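Local atomic coordinates of DynF (PDB entry 6UBL), a protein that is of unknown function but belongs to the dynemicin enediyne biosynthetic pathway and holds a palmitic acid molecule inside a beta barrel, consistent with binding a long hydrophobic ligand. Residues E124-A137 with M149-R162. Residues are numbered along the deposited sequence; the frame is centred on the assembly and turned at random. Where two conformers were deposited one is given.
With PLM (palmitic acid), chain C.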
ATOM      1  N   GLU A 124      -1.638   6.612  23.092  1.00 27.78           N
ATOM      2  CA  GLU A 124      -1.750   7.946  22.555  1.00 24.33           C
ATOM      3  C   GLU A 124      -2.543   8.791  23.532  1.00 25.57           C
ATOM      4  O   GLU A 124      -3.204   8.274  24.440  1.00 28.78           O
ATOM      5  CB  GLU A 124      -2.538   7.849  21.254  1.00 25.90           C
ATOM      6  CG  GLU A 124      -1.776   7.163  20.132  1.00 25.74           C
ATOM      7  CD  GLU A 124      -2.675   6.779  18.979  1.00 27.99           C
ATOM      8  OE1 GLU A 124      -3.717   6.123  19.233  1.00 27.25           O
ATOM      9  OE2 GLU A 124      -2.363   7.138  17.827  1.00 26.27           O
ATOM     10  N   GLY A 125      -2.426  10.107  23.397  1.00 27.24           N
ATOM     11  CA  GLY A 125      -3.144  10.948  24.317  1.00 29.06           C
ATOM     12  C   GLY A 125      -4.610  10.679  24.073  1.00 32.88           C
ATOM     13  O   GLY A 125      -5.014  10.328  22.958  1.00 29.54           O
ATOM     14  N   PRO A 126      -5.450  10.920  25.075  1.00 34.68           N
ATOM     15  CA  PRO A 126      -6.877  10.624  24.904  1.00 35.83           C
ATOM     16  C   PRO A 126      -7.414  11.583  23.859  1.00 34.46           C
ATOM     17  O   PRO A 126      -7.076  12.767  23.868  1.00 35.41           O
ATOM     18  CB  PRO A 126      -7.472  10.910  26.289  1.00 40.63           C
ATOM     19  CG  PRO A 126      -6.308  10.719  27.245  1.00 43.81           C
ATOM     20  CD  PRO A 126      -5.098  11.199  26.483  1.00 40.51           C
ATOM     21  N   SER A 127      -8.166  11.051  22.899  1.00 33.29           N
ATOM     22  CA  SER A 127      -8.750  11.817  21.806  1.00 31.85           C
ATOM     23  C   SER A 127      -7.805  11.981  20.624  1.00 29.87           C
ATOM     24  O   SER A 127      -8.199  12.588  19.624  1.00 31.01           O
ATOM     25  CB  SER A 127      -9.255  13.207  22.235  1.00 40.19           C
ATOM     26  OG  SER A 127     -10.221  13.097  23.263  1.00 49.22           O
ATOM     27  N   ALA A 128      -6.546  11.567  20.729  1.00 27.17           N
ATOM     28  CA  ALA A 128      -5.616  11.793  19.631  1.00 24.71           C
ATOM     29  C   ALA A 128      -6.090  11.061  18.379  1.00 26.44           C
ATOM     30  O   ALA A 128      -6.776  10.041  18.438  1.00 29.01           O
ATOM     31  CB  ALA A 128      -4.216  11.295  20.000  1.00 25.00           C
ATOM     32  N   LYS A 129      -5.680  11.573  17.236  1.00 25.58           N
ATOM     33  CA  LYS A 129      -6.096  11.017  15.964  1.00 25.77           C
ATOM     34  C   LYS A 129      -4.942  10.307  15.275  1.00 24.46           C
ATOM     35  O   LYS A 129      -3.800  10.289  15.757  1.00 26.40           O
ATOM     36  CB  LYS A 129      -6.726  12.107  15.092  1.00 27.89           C
ATOM     37  CG  LYS A 129      -8.006  12.625  15.737  1.00 30.90           C
ATOM     38  CD  LYS A 129      -8.773  13.574  14.836  1.00 33.65           C
ATOM     39  CE  LYS A 129      -9.965  14.212  15.558  1.00 31.06           C
ATOM     40  NZ  LYS A 129     -11.064  13.256  15.891  1.00 31.82           N
ATOM     41  N   ALA A 130      -5.280   9.656  14.164  1.00 24.06           N
ATOM     42  CA  ALA A 130      -4.317   8.929  13.356  1.00 24.63           C
ATOM     43  C   ALA A 130      -4.304   9.553  11.973  1.00 22.11           C
ATOM     44  O   ALA A 130      -5.357   9.802  11.384  1.00 23.53           O
ATOM     45  CB  ALA A 130      -4.709   7.460  13.260  1.00 24.92           C
ATOM     46  N   CYS A 131      -3.109   9.781  11.461  1.00 21.55           N
ATOM     47  CA  CYS A 131      -2.864  10.417  10.180  1.00 22.68           C
ATOM     48  C   CYS A 131      -2.157   9.432   9.266  1.00 22.46           C
ATOM     49  O   CYS A 131      -1.226   8.740   9.685  1.00 22.61           O
ATOM     50  CB  CYS A 131      -1.990  11.655  10.408  1.00 23.86           C
ATOM     51  SG  CYS A 131      -1.425  12.523   8.946  1.00 23.73           S
ATOM     52  N   ARG A 132      -2.603   9.380   8.016  1.00 21.48           N
ATOM     53  CA  ARG A 132      -2.008   8.516   7.010  1.00 21.68           C
ATOM     54  C   ARG A 132      -1.949   9.271   5.687  1.00 19.77           C
ATOM     55  O   ARG A 132      -2.764  10.166   5.421  1.00 21.32           O
ATOM     56  CB  ARG A 132      -2.748   7.199   6.816  1.00 21.92           C
ATOM     57  CG  ARG A 132      -4.156   7.340   6.282  1.00 22.09           C
ATOM     58  CD  ARG A 132      -4.934   6.040   6.407  1.00 24.46           C
ATOM     59  NE  ARG A 132      -4.376   4.908   5.643  1.00 24.25           N
ATOM     60  CZ  ARG A 132      -3.712   3.875   6.150  1.00 29.45           C
ATOM     61  NH1 ARG A 132      -3.430   3.803   7.442  1.00 30.20           N
ATOM     62  NH2 ARG A 132      -3.291   2.903   5.353  1.00 26.50           N
ATOM     63  N   MET A 133      -0.967   8.903   4.860  1.00 21.52           N
ATOM     64  CA  MET A 133      -0.798   9.479   3.531  1.00 22.01           C
ATOM     65  C   MET A 133      -0.231   8.380   2.641  1.00 22.94           C
ATOM     66  O   MET A 133       0.711   7.683   3.034  1.00 24.29           O
ATOM     67  CB  MET A 133       0.168  10.673   3.597  1.00 20.45           C
ATOM     68  CG  MET A 133       0.380  11.410   2.282  1.00 22.96           C
ATOM     69  SD  MET A 133      -1.049  12.397   1.769  1.00 23.73           S
ATOM     70  CE  MET A 133      -0.837  13.860   2.804  1.00 22.89           C
ATOM     71  N   ALA A 134      -0.801   8.235   1.449  1.00 20.77           N
ATOM     72  CA  ALA A 134      -0.386   7.238   0.467  1.00 21.23           C
ATOM     73  C   ALA A 134       0.260   7.984  -0.694  1.00 23.72           C
ATOM     74  O   ALA A 134      -0.393   8.819  -1.325  1.00 22.75           O
ATOM     75  CB  ALA A 134      -1.598   6.438  -0.026  1.00 22.09           C
ATOM     76  N   VAL A 135       1.539   7.706  -0.957  1.00 20.62           N
ATOM     77  CA  VAL A 135       2.369   8.581  -1.776  1.00 21.38           C
ATOM     78  C   VAL A 135       2.918   7.864  -2.997  1.00 21.65           C
ATOM     79  O   VAL A 135       3.479   6.769  -2.890  1.00 22.91           O
ATOM     80  CB  VAL A 135       3.519   9.180  -0.950  1.00 22.19           C
ATOM     81  CG1 VAL A 135       4.452  10.012  -1.817  1.00 24.06           C
ATOM     82  CG2 VAL A 135       2.965  10.020   0.188  1.00 24.81           C
ATOM     83  N   GLY A 136       2.809   8.526  -4.146  1.00 22.20           N
ATOM     84  CA  GLY A 136       3.530   8.143  -5.358  1.00 23.43           C
ATOM     85  C   GLY A 136       4.698   9.083  -5.578  1.00 24.09           C
ATOM     86  O   GLY A 136       4.499  10.276  -5.820  1.00 22.55           O
ATOM     87  N   ALA A 137       5.920   8.566  -5.488  1.00 21.80           N
ATOM     88  CA  ALA A 137       7.115   9.393  -5.497  1.00 23.60           C
ATOM     89  C   ALA A 137       8.010   9.098  -6.692  1.00 23.41           C
ATOM     90  O   ALA A 137       7.880   8.075  -7.367  1.00 24.58           O
ATOM     91  CB  ALA A 137       7.921   9.187  -4.204  1.00 22.81           C
ATOM     92  N   MET A 149      10.575   5.069  -9.502  0.50 23.22           N
ATOM     93  CA  MET A 149       9.230   5.377  -9.050  0.50 23.80           C
ATOM     94  C   MET A 149       8.647   4.152  -8.365  0.50 22.46           C
ATOM     95  O   MET A 149       9.151   3.037  -8.506  0.50 22.66           O
ATOM     96  CB  MET A 149       8.323   5.752 -10.225  0.50 25.23           C
ATOM     97  CG  MET A 149       8.386   4.766 -11.376  0.50 24.98           C
ATOM     98  SD  MET A 149       7.085   5.035 -12.594  0.50 31.52           S
ATOM     99  CE  MET A 149       5.655   4.569 -11.626  0.50 28.58           C
ATOM    100  N   ASN A 150       7.559   4.367  -7.637  1.00 24.07           N
ATOM    101  CA  ASN A 150       6.805   3.289  -7.011  1.00 21.97           C
ATOM    102  C   ASN A 150       5.408   3.219  -7.617  1.00 26.20           C
ATOM    103  O   ASN A 150       4.743   4.242  -7.796  1.00 25.28           O
ATOM    104  CB  ASN A 150       6.736   3.466  -5.494  1.00 21.41           C
ATOM    105  CG  ASN A 150       6.117   4.791  -5.080  1.00 24.37           C
ATOM    106  OD1 ASN A 150       6.587   5.854  -5.472  1.00 23.59           O
ATOM    107  ND2 ASN A 150       5.058   4.727  -4.266  1.00 22.69           N
ATOM    108  N   ARG A 151       4.972   2.003  -7.933  1.00 23.12           N
ATOM    109  CA  ARG A 151       3.588   1.744  -8.321  1.00 22.74           C
ATOM    110  C   ARG A 151       2.704   1.439  -7.125  1.00 26.37           C
ATOM    111  O   ARG A 151       1.515   1.793  -7.119  1.00 27.19           O
ATOM    112  CB  ARG A 151       3.518   0.574  -9.305  1.00 24.29           C
ATOM    113  CG  ARG A 151       3.823   0.959 -10.744  1.00 23.05           C
ATOM    114  CD  ARG A 151       3.643  -0.186 -11.731  1.00 21.91           C
ATOM    115  NE  ARG A 151       3.775   0.306 -13.103  1.00 24.97           N
ATOM    116  CZ  ARG A 151       3.912  -0.459 -14.180  1.00 24.68           C
ATOM    117  NH1 ARG A 151       3.914  -1.782 -14.069  1.00 24.71           N
ATOM    118  NH2 ARG A 151       4.019   0.097 -15.378  1.00 25.29           N
ATOM    119  N   GLU A 152       3.253   0.768  -6.140  1.00 24.30           N
ATOM    120  CA  GLU A 152       2.585   0.566  -4.874  1.00 25.11           C
ATOM    121  C   GLU A 152       2.780   1.815  -4.029  1.00 23.93           C
ATOM    122  O   GLU A 152       3.930   2.215  -3.796  1.00 24.09           O
ATOM    123  CB  GLU A 152       3.304  -0.615  -4.242  1.00 28.50           C
ATOM    124  CG  GLU A 152       2.823  -1.088  -2.937  1.00 31.37           C
ATOM    125  CD  GLU A 152       3.623  -2.293  -2.506  1.00 29.05           C
ATOM    126  OE1 GLU A 152       3.977  -3.127  -3.373  1.00 26.05           O
ATOM    127  OE2 GLU A 152       3.916  -2.395  -1.308  1.00 27.66           O
ATOM    128  N   PRO A 153       1.714   2.450  -3.548  1.00 22.54           N
ATOM    129  CA  PRO A 153       1.901   3.694  -2.797  1.00 21.51           C
ATOM    130  C   PRO A 153       2.668   3.447  -1.507  1.00 22.41           C
ATOM    131  O   PRO A 153       2.476   2.430  -0.825  1.00 23.65           O
ATOM    132  CB  PRO A 153       0.468   4.169  -2.520  1.00 24.66           C
ATOM    133  CG  PRO A 153      -0.369   2.940  -2.583  1.00 27.89           C
ATOM    134  CD  PRO A 153       0.300   2.037  -3.588  1.00 24.44           C
ATOM    135  N   ILE A 154       3.546   4.395  -1.174  1.00 21.05           N
ATOM    136  CA  ILE A 154       4.243   4.385   0.106  1.00 21.08           C
ATOM    137  C   ILE A 154       3.284   4.919   1.161  1.00 22.11           C
ATOM    138  O   ILE A 154       2.809   6.056   1.058  1.00 21.99           O
ATOM    139  CB  ILE A 154       5.528   5.222   0.041  1.00 24.76           C
ATOM    140  CG1 ILE A 154       6.483   4.660  -1.004  1.00 28.26           C
ATOM    141  CG2 ILE A 154       6.185   5.257   1.421  1.00 24.72           C
ATOM    142  CD1 ILE A 154       7.544   5.638  -1.469  1.00 30.83           C
ATOM    143  N   ILE A 155       3.000   4.099   2.168  1.00 21.05           N
ATOM    144  CA  ILE A 155       2.043   4.441   3.209  1.00 21.09           C
ATOM    145  C   ILE A 155       2.818   5.085   4.353  1.00 21.77           C
ATOM    146  O   ILE A 155       3.678   4.445   4.977  1.00 24.22           O
ATOM    147  CB  ILE A 155       1.295   3.193   3.692  1.00 21.14           C
ATOM    148  CG1 ILE A 155       0.529   2.523   2.537  1.00 21.71           C
ATOM    149  CG2 ILE A 155       0.398   3.547   4.877  1.00 24.04           C
ATOM    150  CD1 ILE A 155      -0.415   3.405   1.752  1.00 23.77           C
ATOM    151  N   LEU A 156       2.532   6.360   4.625  1.00 22.30           N
ATOM    152  CA  LEU A 156       3.243   7.130   5.644  1.00 22.28           C
ATOM    153  C   LEU A 156       2.256   7.498   6.741  1.00 22.57           C
ATOM    154  O   LEU A 156       1.161   7.991   6.457  1.00 22.64           O
ATOM    155  CB  LEU A 156       3.822   8.408   5.038  1.00 24.36           C
ATOM    156  CG  LEU A 156       4.806   8.086   3.914  1.00 29.20           C
ATOM    157  CD1 LEU A 156       4.890   9.203   2.907  1.00 41.24           C
ATOM    158  CD2 LEU A 156       6.184   7.795   4.499  1.00 26.67           C
ATOM    159  N   THR A 157       2.632   7.253   7.984  1.00 21.19           N
ATOM    160  CA  THR A 157       1.707   7.358   9.097  1.00 21.68           C
ATOM    161  C   THR A 157       2.283   8.222  10.205  1.00 22.49           C
ATOM    162  O   THR A 157       3.489   8.253  10.436  1.00 23.41           O
ATOM    163  CB  THR A 157       1.343   5.975   9.640  1.00 22.61           C
ATOM    164  OG1 THR A 157       2.524   5.288  10.063  1.00 23.21           O
ATOM    165  CG2 THR A 157       0.634   5.157   8.566  1.00 23.31           C
ATOM    166  N   ILE A 158       1.390   8.946  10.870  1.00 22.05           N
ATOM    167  CA  ILE A 158       1.700   9.671  12.090  1.00 23.64           C
ATOM    168  C   ILE A 158       0.613   9.314  13.094  1.00 22.70           C
ATOM    169  O   ILE A 158      -0.574   9.567  12.844  1.00 23.52           O
ATOM    170  CB  ILE A 158       1.748  11.195  11.884  1.00 21.67           C
ATOM    171  CG1 ILE A 158       2.763  11.580  10.817  1.00 22.19           C
ATOM    172  CG2 ILE A 158       2.080  11.868  13.218  1.00 24.86           C
ATOM    173  CD1 ILE A 158       2.692  13.050  10.430  1.00 23.43           C
ATOM    174  N   ASP A 159       1.019   8.773  14.236  1.00 21.86           N
ATOM    175  CA  ASP A 159       0.110   8.422  15.315  1.00 22.18           C
ATOM    176  C   ASP A 159       0.151   9.517  16.372  1.00 24.27           C
ATOM    177  O   ASP A 159       0.975  10.438  16.323  1.00 25.57           O
ATOM    178  CB  ASP A 159       0.495   7.060  15.893  1.00 25.99           C
ATOM    179  CG  ASP A 159       0.408   5.941  14.847  1.00 26.04           C
ATOM    180  OD1 ASP A 159      -0.589   5.891  14.108  1.00 27.29           O
ATOM    181  OD2 ASP A 159       1.348   5.128  14.761  1.00 29.38           O
ATOM    182  N   ASP A 160      -0.773   9.423  17.331  1.00 25.34           N
ATOM    183  CA  ASP A 160      -0.842  10.376  18.448  1.00 25.24           C
ATOM    184  C   ASP A 160      -0.930  11.815  17.936  1.00 25.86           C
ATOM    185  O   ASP A 160      -0.211  12.709  18.395  1.00 26.67           O
ATOM    186  CB  ASP A 160       0.345  10.180  19.398  1.00 26.13           C
ATOM    187  CG  ASP A 160       0.110  10.756  20.772  1.00 28.47           C
ATOM    188  OD1 ASP A 160      -1.029  11.164  21.086  1.00 26.52           O
ATOM    189  OD2 ASP A 160       1.067  10.757  21.590  1.00 32.07           O
ATOM    190  N   VAL A 161      -1.858  12.042  17.004  1.00 23.16           N
ATOM    191  CA  VAL A 161      -2.052  13.371  16.429  1.00 22.08           C
ATOM    192  C   VAL A 161      -2.900  14.198  17.386  1.00 23.98           C
ATOM    193  O   VAL A 161      -4.077  13.902  17.604  1.00 25.61           O
ATOM    194  CB  VAL A 161      -2.696  13.294  15.042  1.00 23.62           C
ATOM    195  CG1 VAL A 161      -3.101  14.676  14.550  1.00 23.83           C
ATOM    196  CG2 VAL A 161      -1.750  12.632  14.052  1.00 24.58           C
ATOM    197  N   ARG A 162      -2.304  15.250  17.946  1.00 24.45           N
ATOM    198  CA  ARG A 162      -2.998  16.137  18.871  1.00 27.03           C
ATOM    199  C   ARG A 162      -3.143  17.543  18.319  1.00 26.74           C
ATOM    200  O   ARG A 162      -3.762  18.390  18.967  1.00 27.45           O
ATOM    201  CB  ARG A 162      -2.232  16.191  20.197  1.00 26.95           C
ATOM    202  CG  ARG A 162      -1.898  14.832  20.771  1.00 28.19           C
ATOM    203  CD  ARG A 162      -1.171  14.959  22.094  1.00 31.95           C
ATOM    204  NE  ARG A 162      -0.634  13.669  22.515  1.00 32.00           N
ATOM    205  CZ  ARG A 162      -0.074  13.437  23.699  1.00 35.21           C
ATOM    206  NH1 ARG A 162       0.017  14.412  24.597  1.00 38.92           N
ATOM    207  NH2 ARG A 162       0.397  12.233  23.986  1.00 34.98           N
TER
HETATM  208  C1  PLM C 301      -1.427  18.270   7.588  1.00 26.72           C
HETATM  209  O1  PLM C 301      -0.824  19.098   6.774  1.00 27.89           O
HETATM  210  O2  PLM C 301      -2.202  18.620   8.440  1.00 28.65           O
HETATM  211  C2  PLM C 301      -1.045  16.839   7.381  1.00 30.96           C
HETATM  212  C3  PLM C 301       0.433  16.560   7.305  1.00 33.20           C
HETATM  213  C4  PLM C 301       0.629  15.084   7.142  1.00 38.34           C
HETATM  214  C5  PLM C 301       1.837  14.692   6.378  1.00 39.44           C
HETATM  215  C6  PLM C 301       1.916  13.198   6.174  1.00 47.12           C
HETATM  216  C7  PLM C 301       3.318  12.694   6.387  1.00 56.47           C
HETATM  217  C8  PLM C 301       4.341  13.507   5.633  1.00 61.11           C
HETATM  218  C9  PLM C 301       4.180  13.454   4.139  1.00 62.79           C
HETATM  219  CA  PLM C 301       5.026  12.375   3.519  1.00 66.98           C
HETATM  220  CB  PLM C 301       6.479  12.792   3.417  1.00 67.92           C
HETATM  221  CC  PLM C 301       7.109  12.325   2.139  1.00 64.69           C
HETATM  222  CD  PLM C 301       8.096  11.200   2.289  1.00 57.49           C
HETATM  223  CE  PLM C 301       8.152  10.362   1.038  1.00 50.83           C
HETATM  224  CF  PLM C 301       9.399   9.552   0.861  1.00 50.35           C
HETATM  225  CG  PLM C 301       9.380   8.774  -0.407  1.00 51.13           C
HETATM  226  O   HOH W   1      -1.740   6.436  11.504  1.00 26.03           O
HETATM  227  O   HOH W   2       5.443   6.964  -8.228  1.00 23.53           O
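Strands 129-135 and 154-159 run antiparallel with axes 4.7 Å apart, C131, M133 and V135 forming hydrogen-bonded pairs with I158, L156 and I154; a beta bulge shifts the register by one, pairing K129 with V161. C131, V135, I154, L156 and I158 share the face turned to the palmitic acid. L156 CD1 lies against the fatty chain and presses tightly on V135 CG2 at 3.4 Å. With chi1 at 174°, C131 swings SG opposite its backbone N and onto the chain, 3.7 Å from PLM C4 near the carboxyl end, while I154 CD1 reaches its methyl end.

On the other face, I155 CD1 packs on A134 CB at 3.7 Å, and the I155 and R132 side chains lie side by side, I155 CG2 3.8 Å from R132 NH2; that guanidinium is salt-bridged to E152 of the second subunit. Where the strands part, the N150 amide takes over the pairing: OD1 accepts from A137 N at 2.8 Å on a lone pair, and ND2 donates to V135 O and E152 O. An alanine here is likely to leave A137 N without this acceptor, V135 O and E152 O without the amide donor, and the 150-153 loop freer to move.

At the other end, E124 OE2 receives D160 N (2.8 Å), and G125 N bonds D160 OD1 at 2.9 Å from above the carboxylate plane. R162 NE meets that oxygen from the opposite face, its side-on salt bridge fixing the carboxylate. The strands form an antiparallel wall of a beta barrel, lipid on one face and subunit interface on the other.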